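Local coordinates for protein transcriptional regulator (Rhodococcus jostii, PDB 5CYV) that binds p-coumaroyl-CoA and, as a MarR family transcriptional regulator, probably binds DNA to control genes of p-hydroxycinnamate metabolism, at residues S39-V44 with A60-D65; V53-V58 with S67-L72. All blocks are in the same frame, centred on the assembly; numbering follows the deposited sequence.

Contact 1: S39-V44 with A60-D65; sequences SYSVLV and ATMGLD. With WCA (p-coumaroyl-CoA), chain J.
Met62, near the C-terminal end of helix 55-62, packs with its thioether against Ser41 and Val42 of helix 37-47, joining two helices of the winged helix-turn-helix domain of the MarR family. No hydrogen bond crosses between the segments; the contact is van der Waals packing. Bent at chi3 (67°), the methionine lays its methyl CE against Ser41 CB at 3.8 Å, while SD meets Val42 CG2, also at 3.8 Å, the side chains of Val42 and Met62 crossing at about a right angle. Gly63, with positive phi, ends the helix in a Schellman motif.

The second set of contacts is with p-coumaroyl-CoA, whose pocket Tyr40, Ser41 and Met62 help to form. Met62 CE lies 4.0 Å from the thioester sulfur SBO, and the carbonyl Met62 O approaches CBA, the carbon next to that sulfur, to 3.2 Å. Ser41 OG stands 3.4 Å from the coumaroyl ring carbon CAV, although its hydrogen bond goes to Val37 O, one turn back.

The Tyr40 ring receives Val44 CG2 over one face, offset toward the rim. The ligand comes instead to its edge, near the ring plane, where Tyr40 CE2 is 3.9 Å from CAT.

Contact 2: V53-V58 with S67-L72; sequences VNQRGV and SQIVGL
Ile69 packs across from Gln55 and Val58 where the first helix of the helix-turn-helix, 55-62, meets the approach to the second, 70-78, in this MarR-type winged-helix domain. Its branch methyl CG2 is the main point of contact, 3.9 Å from Val58 CG1 and 4.0 Å from Gln55 CG; Ile69 CD1 also reaches Val58 CG1, at 4.0 Å. With CG1 of Val58 anti to the backbone N (chi1 172°), that methyl is the one presented to both branches of the isoleucine.

Gln55 extends the contact to its partly exposed side. Its extended chain runs antiparallel alongside Ile69, and its amide end closes tightly on Val70, with NE2 3.3 Å from Val70 CG2. This is an amide against a methyl, with no hydrogen bond between the segments. Replacing Gln55 by an alanine would remove the chain beyond CB and would probably uncover the flank of Ile69 and Val70 CG2, opening a gap on that side of the helix pair.

Around this shell, Gln55 also leans on Pro66 of the turn, and Ile69 on Ala59 and Leu64. Val53, one residue before the cap, pairs through its backbone with Ile96 of the wing. The start of helix 55-62, and with it Gln55, is positioned by Asn54 at the N-cap, whose OD1 accepts from Arg56 N at 2.9 Å with an N-H...O angle of 158°.

In the fold
Contacts 1 and 2 lie on the same helix, 55-62, with centres about 7 Å apart, and their segments alternate along the chain. They merge into one apolar core. Val42 CG2 of contact 1 packs on Leu72 CD1 at 3.7 Å and on Val58 CG1 at 3.9 Å, and Met62 SD lies 4.1 Å from Ile69 CD1 of contact 2. Contact 1 touches p-coumaroyl-CoA directly, whereas the nearest approach of the Ile69 side chain to a bound ligand is about 8 Å. Met62 is thus common to pocket and packing, its CE near the thioester sulfur and its SD near the residue that leads into helix 70-78.

Contact 1: S39-V44 with A60-D65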
ATOM      1  N   SER B  39       0.286  -0.975 -14.826  1.00 17.86           N
ATOM      2  CA  SER B  39       0.067  -0.543 -16.219  1.00 16.60           C
ATOM      3  C   SER B  39      -0.943   0.578 -16.279  1.00 16.78           C
ATOM      4  O   SER B  39      -0.794   1.512 -17.094  1.00 17.14           O
ATOM      5  CB  SER B  39      -0.354  -1.708 -17.100  1.00 18.83           C
ATOM      6  OG  SER B  39      -1.483  -2.428 -16.586  1.00 20.64           O
ATOM      7  N   TYR B  40      -1.991   0.522 -15.440  1.00 15.76           N
ATOM      8  CA  TYR B  40      -2.873   1.660 -15.335  1.00 16.69           C
ATOM      9  C   TYR B  40      -2.179   2.931 -14.929  1.00 15.62           C
ATOM     10  O   TYR B  40      -2.423   3.998 -15.534  1.00 17.21           O
ATOM     11  CB  TYR B  40      -4.013   1.315 -14.325  1.00 17.22           C
ATOM     12  CG  TYR B  40      -4.874   2.462 -13.919  1.00 15.19           C
ATOM     13  CD1 TYR B  40      -5.849   2.957 -14.753  1.00 17.99           C
ATOM     14  CD2 TYR B  40      -4.704   3.058 -12.634  1.00 18.20           C
ATOM     15  CE1 TYR B  40      -6.652   4.033 -14.376  1.00 18.53           C
ATOM     16  CE2 TYR B  40      -5.523   4.102 -12.239  1.00 22.18           C
ATOM     17  CZ  TYR B  40      -6.506   4.581 -13.113  1.00 21.24           C
ATOM     18  OH  TYR B  40      -7.260   5.666 -12.763  1.00 22.88           O
ATOM     19  N   SER B  41      -1.307   2.858 -13.931  1.00 17.76           N
ATOM     20  CA  SER B  41      -0.616   4.071 -13.486  1.00 16.08           C
ATOM     21  C   SER B  41       0.218   4.681 -14.623  1.00 16.16           C
ATOM     22  O   SER B  41       0.213   5.901 -14.782  1.00 17.00           O
ATOM     23  CB  SER B  41       0.322   3.759 -12.313  1.00 19.45           C
ATOM     24  OG  SER B  41      -0.432   3.253 -11.188  1.00 19.57           O
ATOM     25  N   VAL B  42       0.935   3.832 -15.368  1.00 16.29           N
ATOM     26  CA  VAL B  42       1.724   4.375 -16.486  1.00 16.32           C
ATOM     27  C   VAL B  42       0.867   5.051 -17.542  1.00 17.21           C
ATOM     28  O   VAL B  42       1.175   6.176 -17.974  1.00 17.66           O
ATOM     29  CB  VAL B  42       2.564   3.273 -17.123  1.00 14.42           C
ATOM     30  CG1 VAL B  42       3.344   3.801 -18.355  1.00 18.50           C
ATOM     31  CG2 VAL B  42       3.544   2.741 -16.064  1.00 18.81           C
ATOM     32  N   LEU B  43      -0.257   4.406 -17.855  1.00 15.26           N
ATOM     33  CA  LEU B  43      -1.197   4.960 -18.848  1.00 15.27           C
ATOM     34  C   LEU B  43      -1.738   6.320 -18.365  1.00 17.35           C
ATOM     35  O   LEU B  43      -1.792   7.311 -19.136  1.00 17.26           O
ATOM     36  CB  LEU B  43      -2.302   3.939 -19.127  1.00 16.40           C
ATOM     37  CG  LEU B  43      -3.329   4.478 -20.132  1.00 17.15           C
ATOM     38  CD1 LEU B  43      -2.666   4.805 -21.480  1.00 18.37           C
ATOM     39  CD2 LEU B  43      -4.416   3.418 -20.355  1.00 19.68           C
ATOM     40  N   VAL B  44      -2.141   6.399 -17.085  1.00 15.62           N
ATOM     41  CA  VAL B  44      -2.670   7.636 -16.546  1.00 18.06           C
ATOM     42  C   VAL B  44      -1.607   8.726 -16.628  1.00 16.92           C
ATOM     43  O   VAL B  44      -1.868   9.870 -17.064  1.00 18.21           O
ATOM     44  CB  VAL B  44      -3.100   7.418 -15.129  1.00 18.23           C
ATOM     45  CG1 VAL B  44      -3.310   8.769 -14.408  1.00 21.76           C
ATOM     46  CG2 VAL B  44      -4.389   6.605 -15.151  1.00 19.18           C
ATOM     47  N   ALA B  60       9.685   7.833 -10.937  1.00 22.61           N
ATOM     48  CA  ALA B  60       9.792   8.624  -9.713  1.00 22.86           C
ATOM     49  C   ALA B  60       8.398   8.746  -9.094  1.00 21.57           C
ATOM     50  O   ALA B  60       8.244   8.618  -7.862  1.00 21.51           O
ATOM     51  CB  ALA B  60      10.366  10.000 -10.021  1.00 24.48           C
ATOM     52  N   THR B  61       7.384   8.947  -9.938  1.00 19.72           N
ATOM     53  CA  THR B  61       6.025   9.065  -9.369  1.00 18.91           C
ATOM     54  C   THR B  61       5.568   7.758  -8.743  1.00 19.26           C
ATOM     55  O   THR B  61       4.959   7.755  -7.675  1.00 20.12           O
ATOM     56  CB  THR B  61       5.011   9.516 -10.435  1.00 22.13           C
ATOM     57  OG1 THR B  61       5.375  10.814 -10.911  1.00 23.73           O
ATOM     58  CG2 THR B  61       3.591   9.590  -9.866  1.00 22.00           C
ATOM     59  N   MET B  62       5.934   6.641  -9.362  1.00 20.24           N
ATOM     60  CA  MET B  62       5.530   5.318  -8.877  1.00 21.49           C
ATOM     61  C   MET B  62       6.462   4.778  -7.810  1.00 18.64           C
ATOM     62  O   MET B  62       6.185   3.709  -7.266  1.00 22.20           O
ATOM     63  CB  MET B  62       5.444   4.338 -10.065  1.00 19.07           C
ATOM     64  CG  MET B  62       4.322   4.754 -10.998  1.00 17.56           C
ATOM     65  SD  MET B  62       4.194   3.717 -12.462  1.00 19.98           S
ATOM     66  CE  MET B  62       3.663   2.089 -11.733  1.00 19.35           C
ATOM     67  N   GLY B  63       7.562   5.460  -7.493  1.00 20.46           N
ATOM     68  CA  GLY B  63       8.562   4.961  -6.537  1.00 24.37           C
ATOM     69  C   GLY B  63       9.315   3.744  -7.023  1.00 24.62           C
ATOM     70  O   GLY B  63       9.790   2.972  -6.192  1.00 30.34           O
ATOM     71  N   LEU B  64       9.514   3.621  -8.340  1.00 21.69           N
ATOM     72  CA  LEU B  64      10.163   2.426  -8.926  1.00 21.42           C
ATOM     73  C   LEU B  64      11.431   2.832  -9.616  1.00 21.78           C
ATOM     74  O   LEU B  64      11.596   3.991  -9.974  1.00 25.30           O
ATOM     75  CB  LEU B  64       9.250   1.711  -9.922  1.00 22.51           C
ATOM     76  CG  LEU B  64       7.977   1.159  -9.281  1.00 21.87           C
ATOM     77  CD1 LEU B  64       7.057   0.746 -10.318  1.00 21.89           C
ATOM     78  CD2 LEU B  64       8.331  -0.042  -8.335  1.00 26.38           C
ATOM     79  N   ASP B  65      12.364   1.902  -9.782  1.00 28.80           N
ATOM     80  CA  ASP B  65      13.447   2.135 -10.723  1.00 27.75           C
ATOM     81  C   ASP B  65      12.944   2.223 -12.144  1.00 29.85           C
ATOM     82  O   ASP B  65      11.991   1.547 -12.540  1.00 28.26           O
ATOM     83  CB  ASP B  65      14.474   1.015 -10.670  1.00 35.77           C
ATOM     84  CG  ASP B  65      15.255   1.013  -9.402  1.00 53.06           C
ATOM     85  OD1 ASP B  65      15.369   2.091  -8.778  1.00 53.93           O
ATOM     86  OD2 ASP B  65      15.751  -0.074  -9.040  1.00 63.06           O
TER
HETATM   87  C4  WCA J 202      16.355  -7.977   2.265  1.00 76.58           C
HETATM   88  C5  WCA J 202      15.920  -9.271   2.533  1.00 73.57           C
HETATM   89  C6  WCA J 202      16.880 -10.212   3.061  1.00 67.63           C
HETATM   90  C8  WCA J 202      14.192  -8.148   1.745  1.00 71.11           C
HETATM   91  N1  WCA J 202      18.148  -9.792   3.271  1.00 65.95           N
HETATM   92  N3  WCA J 202      17.658  -7.644   2.507  1.00 71.62           N
HETATM   93  CAV WCA J 202      -2.474   3.192  -8.476  1.00 21.67           C
HETATM   94  CAT WCA J 202      -3.660   3.735  -8.864  1.00 24.02           C
HETATM   95  CBS WCA J 202      -4.684   3.772  -7.907  1.00 27.34           C
HETATM   96  OAJ WCA J 202      -5.937   4.331  -8.277  1.00 33.25           O
HETATM   97  CAU WCA J 202      -4.511   3.320  -6.642  1.00 25.05           C
HETATM   98  CAW WCA J 202      -3.292   2.773  -6.226  1.00 23.35           C
HETATM   99  CBT WCA J 202      -2.287   2.745  -7.161  1.00 19.49           C
HETATM  100  CAR WCA J 202      -1.011   2.192  -6.666  1.00 22.02           C
HETATM  101  CAQ WCA J 202       0.179   2.321  -7.499  1.00 24.75           C
HETATM  102  CBP WCA J 202       1.437   1.910  -6.765  1.00 20.90           C
HETATM  103  OAD WCA J 202       1.618   1.748  -5.608  1.00 23.49           O
HETATM  104  SBO WCA J 202       2.740   1.713  -7.904  1.00 27.66           S
HETATM  105  CBA WCA J 202       4.097   1.379  -6.735  1.00 26.51           C
HETATM  106  CAY WCA J 202       4.401  -0.176  -6.685  1.00 21.48           C
HETATM  107  NBH WCA J 202       3.540  -0.845  -5.772  1.00 20.84           N
HETATM  108  CBQ WCA J 202       2.768  -1.991  -6.271  1.00 19.51           C
HETATM  109  OAE WCA J 202       2.904  -2.468  -7.404  1.00 19.04           O
HETATM  110  CBB WCA J 202       1.854  -2.668  -5.298  1.00 17.30           C
HETATM  111  CAZ WCA J 202       2.427  -4.027  -4.803  1.00 19.02           C
HETATM  112  NBI WCA J 202       3.624  -3.926  -3.944  1.00 18.82           N
HETATM  113  CBR WCA J 202       4.933  -4.015  -4.401  1.00 20.03           C
HETATM  114  OAF WCA J 202       5.109  -4.076  -5.622  1.00 21.30           O
HETATM  115  CBX WCA J 202       6.096  -4.041  -3.420  1.00 19.87           C
HETATM  116  OAK WCA J 202       5.558  -4.381  -2.110  1.00 20.11           O
HETATM  117  CCD WCA J 202       6.833  -2.695  -3.366  1.00 20.51           C
HETATM  118  CAA WCA J 202       5.903  -1.665  -2.660  1.00 21.64           C
HETATM  119  CAB WCA J 202       7.291  -2.212  -4.759  1.00 22.10           C
HETATM  120  CBD WCA J 202       8.093  -2.866  -2.454  1.00 24.04           C
HETATM  121  OBK WCA J 202       8.773  -3.978  -3.093  1.00 25.51           O
HETATM  122  PCG WCA J 202      10.311  -4.283  -2.717  1.00 26.64           P
HETATM  123  OAP WCA J 202      11.068  -3.003  -2.875  1.00 32.31           O
HETATM  124  OAI WCA J 202      10.690  -5.504  -3.590  1.00 28.46           O
HETATM  125  OBN WCA J 202      10.331  -4.571  -1.184  1.00 25.96           O
HETATM  126  PCF WCA J 202      10.311  -5.851  -0.293  1.00 27.09           P
HETATM  127  OAO WCA J 202      10.330  -7.001  -1.303  1.00 29.28           O
HETATM  128  OAH WCA J 202       9.296  -5.735   0.836  1.00 28.43           O
HETATM  129  O5' WCA J 202      11.754  -5.818   0.440  1.00 34.59           O
HETATM  130  C5' WCA J 202      12.133  -4.714   1.260  1.00 28.97           C
HETATM  131  C4' WCA J 202      13.562  -4.256   1.255  1.00 61.35           C
HETATM  132  O4' WCA J 202      14.418  -5.296   2.176  1.00 68.03           O
HETATM  133  C3' WCA J 202      14.159  -4.280   0.039  1.00 72.98           C
HETATM  134  O3' WCA J 202      15.341  -3.398   0.025  1.00 82.37           O
HETATM  135  PCE WCA J 202      15.378  -2.088  -0.850  1.00106.82           P
HETATM  136  OAM WCA J 202      14.182  -1.255  -0.520  1.00103.61           O
HETATM  137  OAN WCA J 202      15.367  -2.443  -2.309  1.00106.49           O
HETATM  138  OAG WCA J 202      16.636  -1.330  -0.522  1.00106.94           O
HETATM  139  C2' WCA J 202      14.680  -5.729  -0.086  1.00 67.43           C
HETATM  140  O2' WCA J 202      15.614  -5.885  -1.060  1.00 61.82           O
HETATM  141  C1' WCA J 202      15.226  -5.946   1.374  1.00 71.32           C
HETATM  142  N9  WCA J 202      15.240  -7.324   1.771  1.00 72.18           N
HETATM  143  N7  WCA J 202      14.577  -9.344   2.198  1.00 69.23           N
HETATM  144  C2  WCA J 202      18.520  -8.556   3.006  1.00 68.66           C
HETATM  145  N6  WCA J 202      16.470 -11.551   3.352  1.00 75.49           N

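Contact 2: V53-V58 with S67-L72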
ATOM      1  N   VAL B  53       5.121  11.543 -21.503  1.00 20.50           N
ATOM      2  CA  VAL B  53       5.821  11.612 -20.227  1.00 22.57           C
ATOM      3  C   VAL B  53       7.120  10.809 -20.318  1.00 20.80           C
ATOM      4  O   VAL B  53       7.201   9.743 -20.946  1.00 22.94           O
ATOM      5  CB  VAL B  53       4.950  11.082 -19.066  1.00 21.73           C
ATOM      6  CG1 VAL B  53       4.672   9.592 -19.220  1.00 22.44           C
ATOM      7  CG2 VAL B  53       5.622  11.373 -17.719  1.00 24.79           C
ATOM      8  N   ASN B  54       8.142  11.347 -19.664  1.00 23.84           N
ATOM      9  CA  ASN B  54       9.427  10.696 -19.560  1.00 26.89           C
ATOM     10  C   ASN B  54       9.465   9.471 -18.647  1.00 26.30           C
ATOM     11  O   ASN B  54       8.816   9.462 -17.614  1.00 23.72           O
ATOM     12  CB  ASN B  54      10.373  11.805 -19.033  1.00 45.00           C
ATOM     13  CG  ASN B  54      11.820  11.472 -19.120  1.00 53.24           C
ATOM     14  OD1 ASN B  54      12.255  10.389 -18.753  1.00 52.25           O
ATOM     15  ND2 ASN B  54      12.605  12.445 -19.563  1.00 68.43           N
ATOM     16  N   GLN B  55      10.143   8.405 -19.049  1.00 23.58           N
ATOM     17  CA  GLN B  55      10.239   7.181 -18.233  1.00 24.99           C
ATOM     18  C   GLN B  55      10.715   7.473 -16.808  1.00 27.03           C
ATOM     19  O   GLN B  55      10.229   6.857 -15.826  1.00 23.39           O
ATOM     20  CB  GLN B  55      11.185   6.173 -18.916  1.00 27.90           C
ATOM     21  CG  GLN B  55      11.324   4.795 -18.234  1.00 29.15           C
ATOM     22  CD  GLN B  55      12.565   4.040 -18.703  1.00 43.12           C
ATOM     23  OE1 GLN B  55      13.650   4.174 -18.134  1.00 46.78           O
ATOM     24  NE2 GLN B  55      12.407   3.249 -19.747  1.00 43.52           N
ATOM     25  N   ARG B  56      11.661   8.392 -16.681  1.00 23.67           N
ATOM     26  CA  ARG B  56      12.201   8.684 -15.351  1.00 23.39           C
ATOM     27  C   ARG B  56      11.170   9.353 -14.479  1.00 22.63           C
ATOM     28  O   ARG B  56      11.103   9.048 -13.293  1.00 23.83           O
ATOM     29  CB  ARG B  56      13.450   9.543 -15.463  1.00 23.79           C
ATOM     30  CG  ARG B  56      14.627   8.714 -15.984  1.00 42.65           C
ATOM     31  CD  ARG B  56      15.847   9.606 -16.231  1.00 57.88           C
ATOM     32  NE  ARG B  56      16.935   8.961 -16.973  1.00 61.21           N
ATOM     33  CZ  ARG B  56      17.992   8.377 -16.411  1.00 72.03           C
ATOM     34  NH1 ARG B  56      18.109   8.347 -15.089  1.00 73.81           N
ATOM     35  NH2 ARG B  56      18.944   7.832 -17.168  1.00 74.32           N
ATOM     36  N   GLY B  57      10.347  10.220 -15.055  1.00 23.17           N
ATOM     37  CA  GLY B  57       9.237  10.849 -14.352  1.00 22.35           C
ATOM     38  C   GLY B  57       8.207   9.833 -13.885  1.00 21.76           C
ATOM     39  O   GLY B  57       7.669   9.936 -12.744  1.00 22.04           O
ATOM     40  N   VAL B  58       7.878   8.903 -14.765  1.00 20.06           N
ATOM     41  CA  VAL B  58       6.941   7.870 -14.382  1.00 18.33           C
ATOM     42  C   VAL B  58       7.466   7.050 -13.209  1.00 20.37           C
ATOM     43  O   VAL B  58       6.733   6.804 -12.206  1.00 19.29           O
ATOM     44  CB  VAL B  58       6.693   6.945 -15.584  1.00 19.66           C
ATOM     45  CG1 VAL B  58       5.848   5.727 -15.152  1.00 24.08           C
ATOM     46  CG2 VAL B  58       5.952   7.737 -16.631  1.00 23.06           C
ATOM     47  N   SER B  67      14.103   0.873 -14.702  1.00 27.52           N
ATOM     48  CA  SER B  67      14.158  -0.414 -15.399  1.00 24.66           C
ATOM     49  C   SER B  67      12.856  -1.177 -15.227  1.00 25.63           C
ATOM     50  O   SER B  67      12.520  -2.053 -16.041  1.00 24.99           O
ATOM     51  CB  SER B  67      15.315  -1.261 -14.850  1.00 24.92           C
ATOM     52  OG  SER B  67      15.122  -1.582 -13.486  1.00 27.98           O
ATOM     53  N   GLN B  68      12.121  -0.861 -14.173  1.00 21.85           N
ATOM     54  CA  GLN B  68      10.869  -1.602 -13.887  0.63 22.41           C
ATOM     55  C   GLN B  68       9.714  -1.060 -14.699  1.00 21.90           C
ATOM     56  O   GLN B  68       8.668  -1.656 -14.772  1.00 20.37           O
ATOM     57  CB  GLN B  68      10.540  -1.587 -12.378  0.63 22.50           C
ATOM     58  CG  GLN B  68      11.598  -2.362 -11.602  0.63 21.06           C
ATOM     59  CD  GLN B  68      11.095  -3.032 -10.291  0.63 27.04           C
ATOM     60  OE1 GLN B  68       9.901  -3.121 -10.014  0.63 20.82           O
ATOM     61  NE2 GLN B  68      12.052  -3.478  -9.483  0.63 26.85           N
ATOM     62  N   ILE B  69       9.920   0.078 -15.360  1.00 20.75           N
ATOM     63  CA  ILE B  69       8.850   0.697 -16.113  1.00 22.13           C
ATOM     64  C   ILE B  69       8.874   0.216 -17.570  1.00 21.58           C
ATOM     65  O   ILE B  69       7.800   0.208 -18.209  1.00 19.06           O
ATOM     66  CB  ILE B  69       9.017   2.297 -16.100  1.00 19.11           C
ATOM     67  CG1 ILE B  69       8.979   2.821 -14.661  1.00 22.83           C
ATOM     68  CG2 ILE B  69       7.989   3.059 -16.952  1.00 21.21           C
ATOM     69  CD1 ILE B  69       7.746   2.391 -13.912  1.00 22.10           C
ATOM     70  N   VAL B  70      10.035  -0.257 -18.048  1.00 22.47           N
ATOM     71  CA  VAL B  70      10.165  -0.602 -19.460  1.00 23.00           C
ATOM     72  C   VAL B  70       9.118  -1.636 -19.893  1.00 19.47           C
ATOM     73  O   VAL B  70       8.463  -1.453 -20.928  1.00 22.57           O
ATOM     74  CB  VAL B  70      11.554  -1.129 -19.737  1.00 29.55           C
ATOM     75  CG1 VAL B  70      11.684  -1.571 -21.195  1.00 31.26           C
ATOM     76  CG2 VAL B  70      12.575  -0.049 -19.410  1.00 32.18           C
ATOM     77  N   GLY B  71       8.946  -2.696 -19.094  1.00 22.07           N
ATOM     78  CA  GLY B  71       7.992  -3.737 -19.455  1.00 22.63           C
ATOM     79  C   GLY B  71       6.536  -3.338 -19.403  1.00 21.97           C
ATOM     80  O   GLY B  71       5.701  -3.864 -20.129  1.00 22.73           O
ATOM     81  N   LEU B  72       6.203  -2.386 -18.518  1.00 21.74           N
ATOM     82  CA  LEU B  72       4.871  -1.829 -18.472  1.00 19.94           C
ATOM     83  C   LEU B  72       4.569  -1.039 -19.740  1.00 19.58           C
ATOM     84  O   LEU B  72       3.485  -1.170 -20.303  1.00 18.92           O
ATOM     85  CB  LEU B  72       4.733  -0.876 -17.288  1.00 17.70           C
ATOM     86  CG  LEU B  72       5.053  -1.505 -15.940  1.00 18.48           C
ATOM     87  CD1 LEU B  72       5.037  -0.484 -14.890  1.00 20.71           C
ATOM     88  CD2 LEU B  72       3.975  -2.583 -15.592  1.00 20.14           C
TER